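Local coordinates for CBS domain-containing predicted protein TM0935 (Thermotoga maritima, PDB 1O50) that is of unknown function but, as a tandem CBS-domain protein, probably serves as a regulatory module that senses an adenosine-type ligand, at residues 23-28 with 43-48; 50-55 with 139-144; 92-95 with 99-102; 104-109 with 122-127. All coordinates share one frame; numbering follows the deposited sequence.

Contact 1: residues 23-28 with 43-48; sequences SLKPTV and LEDPVT
D45 carries CG anti to its backbone N (chi1 -167°), which directs the carboxylate at segment 23-28, and K25 keeps CG beside its own N before bending at chi2, chi3 and chi4, a folded course that brings NZ round to the same carboxylate. The resulting salt bridge, K25 NZ to D45 OD2 at 3.3 Å, is long enough that its hydrogen bond counts as weak. One water accepts from K25 N at 3.0 Å and can donate to D45 OD2. A second lies 2.7 Å from D45 OD2, 2.6 Å from K25 O and 2.7 Å from T48 OG1, with T27 OG1 also in bonding range; its two protons have to be shared among three acceptors. On the other bank, T48 closes a type I turn begun at D45. Its N donates to D45 O over 2.9 Å, and its OG1 reaches the same oxygen, in the carbonyl plane, in a short bond of 2.5 Å.

The contact joins the chain entering strand 27-29 to the turn leading from helix 35-44 toward strand 50-55, within one beta-alpha-beta unit, and P46 and V47 pack on the second subunit. With the lysine and two waters around OD2, the carboxylate is probably anionic, and the bond count suggests that the link relies as much on ordered water as on the weak ion pair.

Contact 2: residues 50-55 with 139-144; sequences TVYVAR and VGDLNS
Y52 OH donates to D141 OD1 over 2.7 Å, a single hydrogen bond that carries this buried contact. The acceptor oxygen is met nearly along its C-O bond and lies at the edge of the phenol ring, in its plane, with Y52 CE2 3.5 Å from D141 OD1. Ring and carboxylate planes stand 87° apart, so the two flat groups meet almost perpendicularly. D141 reaches the hydroxyl with CG anti to its backbone N (chi1 -157°). A phenylalanine in place of Y52 would keep the ring but would probably leave the buried D141 OD1 without its hydroxyl donor.

In the next shell, T50 O lies 4.0 Å above one face of the Y52 ring, offset toward its rim, while P26 and L59 also touch this side chain. L24 packs on D141. The other carboxylate oxygen, D141 OD2, comes close to E128 OE2, a like-charged pairing that may raise the proton affinity of one of the two acids.

The bond ties together the two CBS halves. Strand 50-55 is the middle strand of its sheet, parallel to 27-29 and antiparallel to 58-64. Strand 138-143 pairs with 128-132 and carries a classic beta bulge where V139 and G140 both face V131. Beyond D141, L142 packs on A117 and M121 of helix 114-124, and N143 N-caps helix 144-153 through OD1 to E146 N.

Contact 3: residues 92-95 with 99-102; sequences RLIA and SEIM
L93 is extended and A95 close to helical, with I94 as the bend between them, and this change of course places the successive amides of I94 and A95 at the carboxylate of E100, although the nearest CA atoms, those of L93 and E100, are 7.1 Å apart. In this CBS-pair fold the loop between helix 65-77 and helix 98-101 is thus bonded through its backbone amides to the side chain of E100 on the short helix.

E100 OE2 takes both amides: A95 N donates to it over 2.8 Å with an N-H...O angle of 153°, and I94 N over 3.2 Å at 145°. Both donors arrive on the syn side but from opposite faces of the carboxylate plane, so the oxygen is gripped from above and below. I94 N also has a weak bond to E100 OE1 at 3.4 Å, and K96 N adds another weak one to OE1. E100 puts CG beside its backbone N (chi1 -73°) and is extended beyond it, giving the length to span the gap. The two-sided grip should hold the carboxylate's rotation, and the donors would stabilise its negative charge. A95 CB rests 3.6 Å from E100 OE2 at the exposed margin.

On the buried side, L93 and I101 share I35 and V71 as neighbours, and W152 of the second subunit packs on L93. Here the two branched side chains cross at a slant, and L93 CD2 meets I101 CG2 at 3.8 Å.

Contact 4: residues 104-109 with 122-127; sequences DPVYVH and IDNNIQ
V106 and N124 point at each other from opposite sides within the second CBS unit, where the loop leading to helix 114-124 faces the end of that helix. The valine presents both methyls to one face of the asparagine amide. V106 CG2 lies over N124 OD1 at 3.7 Å, and V106 CG1 over N124 ND2 at 3.9 Å, both on the same face. This is van der Waals contact of methyls on a flat amide. V106 reaches it by setting CG1 anti to its backbone N (chi1 176°), which leaves CG2 beside the N and turns both branches outward to the helix. The polar duty of N124 lies elsewhere: ND2 donates to L120 O, a bond back into the helix that should fix how the amide is turned. An alanine here would lack the amide and is likely both to leave L120 O without this donor and to open a gap facing the two valine methyls.

The C-terminal turn of helix 114-124 is closed by a Schellman motif, with N125 at positive phi and N125 N bonded to I122 O at 3.2 Å. N125 also pairs with N125 of the second subunit. The chain then turns I126 back inward. I126 and V106 both touch M62 of strand 58-64, which brings the first CBS unit into the same apolar cluster. Within it, I126 CD1 comes to 4.1 Å from V106 CB.

Along the chain contact 1 closes before contact 2 opens, while contacts 3 and 4 follow one another inside the long loop that contact 2 closes. Contacts 1 and 2 are neighbours, their centres 9 Å apart, and meet in one sheet where T27 O is 2.9 Å from Y52 N. Contact 4 lies 10 Å from contact 2, centre to centre, and reaches it through S144 OG and Q127 OE1. Contact 3 is the outlier, 20 to 22 Å from the others between centres, touching contact 2 only where M102 packs on V53. Contact 2 bridges the two CBS halves, with contact 1 in the first, contact 4 in the second and contact 3 around helix 98-101; all four reach the second subunit.

Contact 1: residues 23-28 with 43-48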
loop_
_atom_site.group_PDB
_atom_site.type_symbol
_atom_site.label_atom_id
_atom_site.label_comp_id
_atom_site.label_asym_id
_atom_site.label_seq_id
_atom_site.Cartn_x
_atom_site.Cartn_y
_atom_site.Cartn_z
ATOM N N SER A 23 -14.908 7.374 -3.005
ATOM C CA SER A 23 -15.846 6.260 -2.977
ATOM C C SER A 23 -15.084 4.935 -2.935
ATOM O O SER A 23 -14.568 4.478 -3.965
ATOM C CB SER A 23 -16.740 6.268 -4.208
ATOM O OG SER A 23 -17.670 5.202 -4.118
ATOM N N LEU A 24 -14.984 4.364 -1.738
ATOM C CA LEU A 24 -14.350 3.081 -1.506
ATOM C C LEU A 24 -15.429 2.079 -1.104
ATOM O O LEU A 24 -16.372 2.436 -0.389
ATOM C CB LEU A 24 -13.333 3.185 -0.378
ATOM C CG LEU A 24 -12.237 4.245 -0.449
ATOM C CD1 LEU A 24 -11.338 4.189 0.749
ATOM C CD2 LEU A 24 -11.472 4.003 -1.665
ATOM N N LYS A 25 -15.275 0.838 -1.574
ATOM C CA LYS A 25 -16.123 -0.300 -1.163
ATOM C C LYS A 25 -15.239 -1.274 -0.434
ATOM O O LYS A 25 -14.279 -1.758 -1.032
ATOM C CB LYS A 25 -16.728 -1.044 -2.365
ATOM C CG LYS A 25 -17.190 -0.161 -3.558
ATOM C CD LYS A 25 -16.169 -0.157 -4.756
ATOM C CE LYS A 25 -16.233 -1.470 -5.589
ATOM N NZ LYS A 25 -15.497 -2.612 -4.934
ATOM N N PRO A 26 -15.525 -1.571 0.832
ATOM C CA PRO A 26 -14.712 -2.533 1.574
ATOM C C PRO A 26 -14.760 -3.916 0.914
ATOM O O PRO A 26 -15.797 -4.335 0.429
ATOM C CB PRO A 26 -15.355 -2.585 2.966
ATOM C CG PRO A 26 -16.300 -1.458 3.028
ATOM C CD PRO A 26 -16.644 -1.051 1.633
ATOM N N THR A 27 -13.619 -4.575 0.869
ATOM C CA THR A 27 -13.509 -5.951 0.411
ATOM C C THR A 27 -13.550 -6.896 1.577
ATOM O O THR A 27 -12.607 -6.955 2.351
ATOM C CB THR A 27 -12.187 -6.164 -0.302
ATOM O OG1 THR A 27 -12.210 -5.416 -1.519
ATOM C CG2 THR A 27 -12.021 -7.631 -0.727
ATOM N N VAL A 28 -14.625 -7.664 1.637
ATOM C CA VAL A 28 -14.941 -8.511 2.765
ATOM C C VAL A 28 -15.120 -9.999 2.331
ATOM O O VAL A 28 -15.978 -10.313 1.492
ATOM C CB VAL A 28 -16.286 -8.086 3.427
ATOM C CG1 VAL A 28 -16.481 -8.835 4.703
ATOM C CG2 VAL A 28 -16.325 -6.605 3.709
ATOM N N LEU A 43 -7.414 -8.092 -7.126
ATOM C CA LEU A 43 -7.164 -7.751 -8.537
ATOM C C LEU A 43 -8.369 -7.084 -9.232
ATOM O O LEU A 43 -8.204 -6.316 -10.228
ATOM C CB LEU A 43 -6.729 -9.001 -9.320
ATOM C CG LEU A 43 -5.381 -9.600 -8.854
ATOM C CD1 LEU A 43 -5.143 -11.046 -9.439
ATOM C CD2 LEU A 43 -4.207 -8.671 -9.257
ATOM N N GLU A 44 -9.583 -7.380 -8.760
ATOM C CA GLU A 44 -10.797 -6.752 -9.340
ATOM C C GLU A 44 -10.975 -5.290 -8.870
ATOM O O GLU A 44 -11.574 -4.509 -9.542
ATOM C CB GLU A 44 -12.063 -7.562 -9.028
ATOM C CG GLU A 44 -13.224 -7.255 -9.971
ATOM C CD GLU A 44 -14.195 -6.173 -9.461
ATOM O OE1 GLU A 44 -14.109 -5.806 -8.247
ATOM O OE2 GLU A 44 -15.070 -5.722 -10.271
ATOM N N ASP A 45 -10.460 -4.969 -7.689
ATOM C CA ASP A 45 -10.533 -3.643 -7.104
ATOM C C ASP A 45 -9.140 -3.288 -6.551
ATOM O O ASP A 45 -8.927 -3.336 -5.330
ATOM C CB ASP A 45 -11.564 -3.643 -5.966
ATOM C CG ASP A 45 -11.938 -2.227 -5.516
ATOM O OD1 ASP A 45 -11.815 -1.277 -6.331
ATOM O OD2 ASP A 45 -12.336 -1.982 -4.355
ATOM N N PRO A 46 -8.185 -3.027 -7.454
ATOM C CA PRO A 46 -6.775 -2.924 -7.078
ATOM C C PRO A 46 -6.334 -1.751 -6.175
ATOM O O PRO A 46 -5.192 -1.741 -5.745
ATOM C CB PRO A 46 -6.054 -2.918 -8.455
ATOM C CG PRO A 46 -7.040 -2.555 -9.444
ATOM C CD PRO A 46 -8.357 -2.966 -8.910
ATOM N N VAL A 47 -7.234 -0.829 -5.876
ATOM C CA VAL A 47 -7.051 0.205 -4.869
ATOM C C VAL A 47 -7.026 -0.419 -3.476
ATOM O O VAL A 47 -6.531 0.189 -2.501
ATOM C CB VAL A 47 -8.202 1.314 -5.021
ATOM C CG1 VAL A 47 -9.551 0.857 -4.523
ATOM C CG2 VAL A 47 -7.822 2.624 -4.396
ATOM N N THR A 48 -7.523 -1.654 -3.390
ATOM C CA THR A 48 -7.763 -2.308 -2.137
ATOM C C THR A 48 -6.426 -2.502 -1.477
ATOM O O THR A 48 -5.498 -2.964 -2.112
ATOM C CB THR A 48 -8.386 -3.665 -2.384
ATOM O OG1 THR A 48 -9.706 -3.538 -2.918
ATOM C CG2 THR A 48 -8.616 -4.423 -1.118
HETATM O O HOH W 1 -12.658 0.373 -3.067
HETATM O O HOH W 2 -11.870 -2.505 -1.773
#

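Contact 2: residues 50-55 with 139-144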
loop_
_atom_site.group_PDB
_atom_site.type_symbol
_atom_site.label_atom_id
_atom_site.label_comp_id
_atom_site.label_asym_id
_atom_site.label_seq_id
_atom_site.Cartn_x
_atom_site.Cartn_y
_atom_site.Cartn_z
ATOM N N THR A 50 -6.386 -3.360 2.200
ATOM C CA THR A 50 -6.667 -4.260 3.304
ATOM C C THR A 50 -7.975 -5.027 3.000
ATOM O O THR A 50 -9.018 -4.414 2.665
ATOM C CB THR A 50 -6.785 -3.510 4.658
ATOM O OG1 THR A 50 -5.617 -2.692 4.924
ATOM C CG2 THR A 50 -6.797 -4.530 5.826
ATOM N N VAL A 51 -7.900 -6.366 3.086
ATOM C CA VAL A 51 -9.062 -7.240 3.091
ATOM C C VAL A 51 -9.581 -7.514 4.505
ATOM O O VAL A 51 -8.813 -7.771 5.420
ATOM C CB VAL A 51 -8.759 -8.556 2.319
ATOM C CG1 VAL A 51 -9.951 -9.488 2.394
ATOM C CG2 VAL A 51 -8.435 -8.225 0.833
ATOM N N TYR A 52 -10.888 -7.478 4.655
ATOM C CA TYR A 52 -11.532 -7.769 5.929
ATOM C C TYR A 52 -12.170 -9.149 5.861
ATOM O O TYR A 52 -12.569 -9.609 4.790
ATOM C CB TYR A 52 -12.604 -6.713 6.272
ATOM C CG TYR A 52 -12.107 -5.290 6.059
ATOM C CD1 TYR A 52 -10.903 -4.869 6.628
ATOM C CD2 TYR A 52 -12.821 -4.364 5.291
ATOM C CE1 TYR A 52 -10.423 -3.598 6.431
ATOM C CE2 TYR A 52 -12.325 -3.060 5.098
ATOM C CZ TYR A 52 -11.134 -2.702 5.676
ATOM O OH TYR A 52 -10.634 -1.440 5.510
ATOM N N VAL A 53 -12.297 -9.758 7.034
ATOM C CA VAL A 53 -12.890 -11.074 7.222
ATOM C C VAL A 53 -14.025 -10.941 8.234
ATOM O O VAL A 53 -13.835 -10.458 9.361
ATOM C CB VAL A 53 -11.815 -12.106 7.735
ATOM C CG1 VAL A 53 -12.385 -13.537 7.768
ATOM C CG2 VAL A 53 -10.574 -12.049 6.892
ATOM N N ALA A 54 -15.210 -11.363 7.818
ATOM C CA ALA A 54 -16.381 -11.295 8.659
ATOM C C ALA A 54 -16.963 -12.686 8.921
ATOM O O ALA A 54 -16.667 -13.660 8.213
ATOM C CB ALA A 54 -17.420 -10.398 8.030
ATOM N N ARG A 55 -17.787 -12.764 9.966
ATOM C CA ARG A 55 -18.481 -13.973 10.318
ATOM C C ARG A 55 -19.790 -13.527 10.946
ATOM O O ARG A 55 -19.782 -12.860 11.979
ATOM C CB ARG A 55 -17.634 -14.763 11.325
ATOM C CG ARG A 55 -17.855 -16.283 11.338
ATOM C CD ARG A 55 -17.821 -16.895 12.740
ATOM N NE ARG A 55 -16.836 -16.247 13.611
ATOM N N VAL A 139 -19.534 -0.155 8.661
ATOM C CA VAL A 139 -20.420 0.916 8.215
ATOM C C VAL A 139 -19.737 1.878 7.227
ATOM O O VAL A 139 -20.378 2.741 6.653
ATOM C CB VAL A 139 -20.979 1.712 9.424
ATOM C CG1 VAL A 139 -21.956 0.835 10.256
ATOM C CG2 VAL A 139 -19.849 2.240 10.289
ATOM N N GLY A 140 -18.433 1.731 7.046
ATOM C CA GLY A 140 -17.689 2.578 6.120
ATOM C C GLY A 140 -16.246 2.136 6.018
ATOM O O GLY A 140 -15.879 1.138 6.608
ATOM N N ASP A 141 -15.426 2.895 5.283
ATOM C CA ASP A 141 -14.029 2.527 5.015
ATOM C C ASP A 141 -13.116 3.776 5.047
ATOM O O ASP A 141 -13.546 4.891 4.763
ATOM C CB ASP A 141 -13.996 1.851 3.621
ATOM C CG ASP A 141 -12.832 0.956 3.416
ATOM O OD1 ASP A 141 -12.295 0.400 4.407
ATOM O OD2 ASP A 141 -12.355 0.794 2.268
ATOM N N LEU A 142 -11.846 3.588 5.372
ATOM C CA LEU A 142 -10.890 4.697 5.380
ATOM C C LEU A 142 -9.588 4.264 4.787
ATOM O O LEU A 142 -9.113 3.249 5.185
ATOM C CB LEU A 142 -10.634 5.149 6.826
ATOM C CG LEU A 142 -9.719 6.357 7.033
ATOM C CD1 LEU A 142 -10.284 7.628 6.437
ATOM C CD2 LEU A 142 -9.455 6.562 8.507
ATOM N N ASN A 143 -8.995 5.019 3.867
ATOM C CA ASN A 143 -7.631 4.717 3.419
ATOM C C ASN A 143 -6.682 5.870 3.516
ATOM O O ASN A 143 -7.063 6.996 3.774
ATOM C CB ASN A 143 -7.624 4.064 2.007
ATOM C CG ASN A 143 -7.900 5.019 0.870
ATOM O OD1 ASN A 143 -8.037 6.228 1.046
ATOM N ND2 ASN A 143 -7.955 4.478 -0.334
ATOM N N SER A 144 -5.395 5.565 3.366
ATOM C CA SER A 144 -4.367 6.583 3.433
ATOM C C SER A 144 -4.560 7.727 2.425
ATOM O O SER A 144 -4.219 8.858 2.691
ATOM C CB SER A 144 -2.986 5.928 3.244
ATOM O OG SER A 144 -2.877 5.264 1.998
#

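Contact 3: residues 92-95 with 99-102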
loop_
_atom_site.group_PDB
_atom_site.type_symbol
_atom_site.label_atom_id
_atom_site.label_comp_id
_atom_site.label_asym_id
_atom_site.label_seq_id
_atom_site.Cartn_x
_atom_site.Cartn_y
_atom_site.Cartn_z
ATOM N N ARG A 92 3.277 -23.014 8.436
ATOM C CA ARG A 92 2.975 -23.571 7.139
ATOM C C ARG A 92 1.490 -23.402 6.844
ATOM O O ARG A 92 0.641 -23.655 7.718
ATOM C CB ARG A 92 3.379 -25.043 7.164
ATOM C CG ARG A 92 3.027 -25.829 5.934
ATOM C CD ARG A 92 3.439 -27.290 6.024
ATOM N NE ARG A 92 3.083 -27.954 4.764
ATOM C CZ ARG A 92 3.492 -29.160 4.407
ATOM N NH1 ARG A 92 4.257 -29.887 5.208
ATOM N NH2 ARG A 92 3.111 -29.644 3.243
ATOM N N LEU A 93 1.170 -23.015 5.611
ATOM C CA LEU A 93 -0.204 -22.970 5.165
ATOM C C LEU A 93 -0.686 -24.395 4.867
ATOM O O LEU A 93 0.033 -25.179 4.253
ATOM C CB LEU A 93 -0.336 -22.088 3.937
ATOM C CG LEU A 93 0.037 -20.621 4.146
ATOM C CD1 LEU A 93 -0.042 -19.923 2.816
ATOM C CD2 LEU A 93 -0.890 -19.967 5.169
ATOM N N ILE A 94 -1.900 -24.710 5.324
ATOM C CA ILE A 94 -2.528 -26.016 5.106
ATOM C C ILE A 94 -3.837 -25.878 4.279
ATOM O O ILE A 94 -3.925 -26.367 3.148
ATOM C CB ILE A 94 -2.780 -26.700 6.493
ATOM C CG1 ILE A 94 -1.487 -26.737 7.332
ATOM C CG2 ILE A 94 -3.353 -28.093 6.342
ATOM C CD1 ILE A 94 -0.485 -27.786 6.919
ATOM N N ALA A 95 -4.839 -25.212 4.841
ATOM C CA ALA A 95 -6.106 -24.917 4.133
ATOM C C ALA A 95 -5.925 -23.841 3.048
ATOM O O ALA A 95 -6.647 -23.821 2.021
ATOM C CB ALA A 95 -7.183 -24.504 5.156
ATOM N N SER A 99 -8.753 -17.561 7.255
ATOM C CA SER A 99 -8.585 -17.731 8.720
ATOM C C SER A 99 -7.171 -18.100 9.197
ATOM O O SER A 99 -6.834 -17.922 10.381
ATOM C CB SER A 99 -9.614 -18.710 9.305
ATOM O OG SER A 99 -9.444 -19.995 8.790
ATOM N N GLU A 100 -6.372 -18.668 8.304
ATOM C CA GLU A 100 -4.997 -19.046 8.620
ATOM C C GLU A 100 -4.061 -17.864 8.636
ATOM O O GLU A 100 -2.994 -17.923 9.294
ATOM C CB GLU A 100 -4.459 -20.022 7.563
ATOM C CG GLU A 100 -5.021 -21.421 7.638
ATOM C CD GLU A 100 -4.367 -22.422 6.676
ATOM O OE1 GLU A 100 -3.990 -22.066 5.514
ATOM O OE2 GLU A 100 -4.320 -23.610 7.078
ATOM N N ILE A 101 -4.386 -16.845 7.836
ATOM C CA ILE A 101 -3.584 -15.612 7.757
ATOM C C ILE A 101 -4.161 -14.301 8.366
ATOM O O ILE A 101 -3.426 -13.323 8.448
ATOM C CB ILE A 101 -3.125 -15.361 6.302
ATOM C CG1 ILE A 101 -4.269 -15.139 5.340
ATOM C CG2 ILE A 101 -2.328 -16.545 5.846
ATOM C CD1 ILE A 101 -3.818 -14.508 3.995
ATOM N N MET A 102 -5.429 -14.266 8.779
ATOM C CA MET A 102 -6.040 -13.020 9.231
ATOM C C MET A 102 -5.392 -12.552 10.520
ATOM O O MET A 102 -4.924 -13.357 11.288
ATOM C CB MET A 102 -7.545 -13.168 9.384
ATOM C CG MET A 102 -8.043 -14.108 10.441
ATOM S SD MET A 102 -9.830 -14.252 10.327
ATOM C CE MET A 102 -10.193 -14.834 11.959
#

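Contact 4: residues 104-109 with 122-127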
loop_
_atom_site.group_PDB
_atom_site.type_symbol
_atom_site.label_atom_id
_atom_site.label_comp_id
_atom_site.label_asym_id
_atom_site.label_seq_id
_atom_site.Cartn_x
_atom_site.Cartn_y
_atom_site.Cartn_z
ATOM N N ASP A 104 -5.729 -9.782 13.957
ATOM C CA ASP A 104 -6.725 -9.129 14.757
ATOM C C ASP A 104 -7.037 -7.794 14.138
ATOM O O ASP A 104 -6.119 -7.035 13.838
ATOM C CB ASP A 104 -6.195 -8.898 16.163
ATOM C CG ASP A 104 -6.013 -10.181 16.930
ATOM O OD1 ASP A 104 -6.613 -11.214 16.539
ATOM O OD2 ASP A 104 -5.291 -10.251 17.955
ATOM N N PRO A 105 -8.315 -7.474 13.984
ATOM C CA PRO A 105 -8.692 -6.227 13.308
ATOM C C PRO A 105 -8.284 -4.951 14.095
ATOM O O PRO A 105 -8.387 -4.879 15.318
ATOM C CB PRO A 105 -10.226 -6.335 13.139
ATOM C CG PRO A 105 -10.656 -7.353 14.106
ATOM C CD PRO A 105 -9.482 -8.229 14.467
ATOM N N VAL A 106 -7.789 -3.980 13.348
ATOM C CA VAL A 106 -7.541 -2.624 13.807
ATOM C C VAL A 106 -8.583 -1.763 13.076
ATOM O O VAL A 106 -8.671 -1.804 11.850
ATOM C CB VAL A 106 -6.147 -2.152 13.381
ATOM C CG1 VAL A 106 -5.922 -0.675 13.784
ATOM C CG2 VAL A 106 -5.083 -3.055 13.976
ATOM N N TYR A 107 -9.394 -1.018 13.822
ATOM C CA TYR A 107 -10.490 -0.295 13.202
ATOM C C TYR A 107 -10.690 1.105 13.800
ATOM O O TYR A 107 -10.124 1.428 14.845
ATOM C CB TYR A 107 -11.764 -1.124 13.348
ATOM C CG TYR A 107 -12.067 -1.516 14.761
ATOM C CD1 TYR A 107 -12.716 -0.646 15.614
ATOM C CD2 TYR A 107 -11.712 -2.779 15.248
ATOM C CE1 TYR A 107 -13.007 -1.012 16.927
ATOM C CE2 TYR A 107 -11.976 -3.154 16.544
ATOM C CZ TYR A 107 -12.631 -2.271 17.382
ATOM O OH TYR A 107 -12.913 -2.639 18.669
ATOM N N VAL A 108 -11.512 1.915 13.132
ATOM C CA VAL A 108 -11.880 3.228 13.642
ATOM C C VAL A 108 -13.410 3.377 13.771
ATOM O O VAL A 108 -14.150 2.516 13.356
ATOM C CB VAL A 108 -11.240 4.363 12.809
ATOM C CG1 VAL A 108 -9.707 4.313 12.947
ATOM C CG2 VAL A 108 -11.632 4.320 11.343
ATOM N N HIS A 109 -13.857 4.464 14.381
ATOM C CA HIS A 109 -15.270 4.844 14.387
ATOM C C HIS A 109 -15.426 6.185 13.689
ATOM O O HIS A 109 -14.463 6.866 13.456
ATOM C CB HIS A 109 -15.799 4.979 15.810
ATOM C CG HIS A 109 -15.618 3.757 16.652
ATOM N ND1 HIS A 109 -16.358 2.608 16.466
ATOM C CD2 HIS A 109 -14.816 3.518 17.716
ATOM C CE1 HIS A 109 -16.019 1.715 17.377
ATOM N NE2 HIS A 109 -15.073 2.236 18.136
ATOM N N ILE A 122 0.002 4.123 10.719
ATOM C CA ILE A 122 1.460 4.084 10.785
ATOM C C ILE A 122 1.995 2.999 11.723
ATOM O O ILE A 122 2.872 2.215 11.336
ATOM C CB ILE A 122 2.014 5.471 11.125
ATOM C CG1 ILE A 122 1.803 6.406 9.922
ATOM C CG2 ILE A 122 3.522 5.363 11.394
ATOM C CD1 ILE A 122 1.908 7.902 10.237
ATOM N N ASP A 123 1.494 2.965 12.960
ATOM C CA ASP A 123 1.947 1.994 13.958
ATOM C C ASP A 123 1.779 0.521 13.516
ATOM O O ASP A 123 2.608 -0.318 13.836
ATOM C CB ASP A 123 1.187 2.191 15.288
ATOM C CG ASP A 123 1.608 3.428 16.055
ATOM O OD1 ASP A 123 2.535 4.171 15.668
ATOM O OD2 ASP A 123 1.065 3.722 17.114
ATOM N N ASN A 124 0.696 0.234 12.793
ATOM C CA ASN A 124 0.326 -1.106 12.320
ATOM C C ASN A 124 0.735 -1.353 10.868
ATOM O O ASN A 124 0.517 -2.431 10.287
ATOM C CB ASN A 124 -1.194 -1.261 12.466
ATOM C CG ASN A 124 -1.623 -1.334 13.922
ATOM O OD1 ASN A 124 -1.458 -2.365 14.557
ATOM N ND2 ASN A 124 -2.116 -0.218 14.470
ATOM N N ASN A 125 1.343 -0.348 10.274
ATOM C CA ASN A 125 1.797 -0.428 8.909
ATOM C C ASN A 125 0.716 -0.930 7.970
ATOM O O ASN A 125 0.938 -1.868 7.186
ATOM C CB ASN A 125 3.067 -1.279 8.756
ATOM C CG ASN A 125 3.586 -1.262 7.297
ATOM O OD1 ASN A 125 3.481 -0.232 6.648
ATOM N ND2 ASN A 125 4.123 -2.389 6.786
ATOM N N ILE A 126 -0.472 -0.326 8.069
ATOM C CA ILE A 126 -1.571 -0.572 7.143
ATOM C C ILE A 126 -2.030 0.764 6.507
ATOM O O ILE A 126 -1.768 1.813 7.059
ATOM C CB ILE A 126 -2.757 -1.264 7.897
ATOM C CG1 ILE A 126 -3.321 -0.338 8.956
ATOM C CG2 ILE A 126 -2.317 -2.621 8.555
ATOM C CD1 ILE A 126 -4.344 -0.952 9.863
ATOM N N GLN A 127 -2.689 0.719 5.359
ATOM C CA GLN A 127 -3.208 1.889 4.660
ATOM C C GLN A 127 -4.724 1.853 4.370
ATOM O O GLN A 127 -5.228 2.597 3.507
ATOM C CB GLN A 127 -2.410 2.089 3.364
ATOM C CG GLN A 127 -0.936 2.324 3.655
ATOM C CD GLN A 127 -0.150 2.829 2.506
ATOM O OE1 GLN A 127 -0.614 3.676 1.788
ATOM N NE2 GLN A 127 1.106 2.374 2.375
#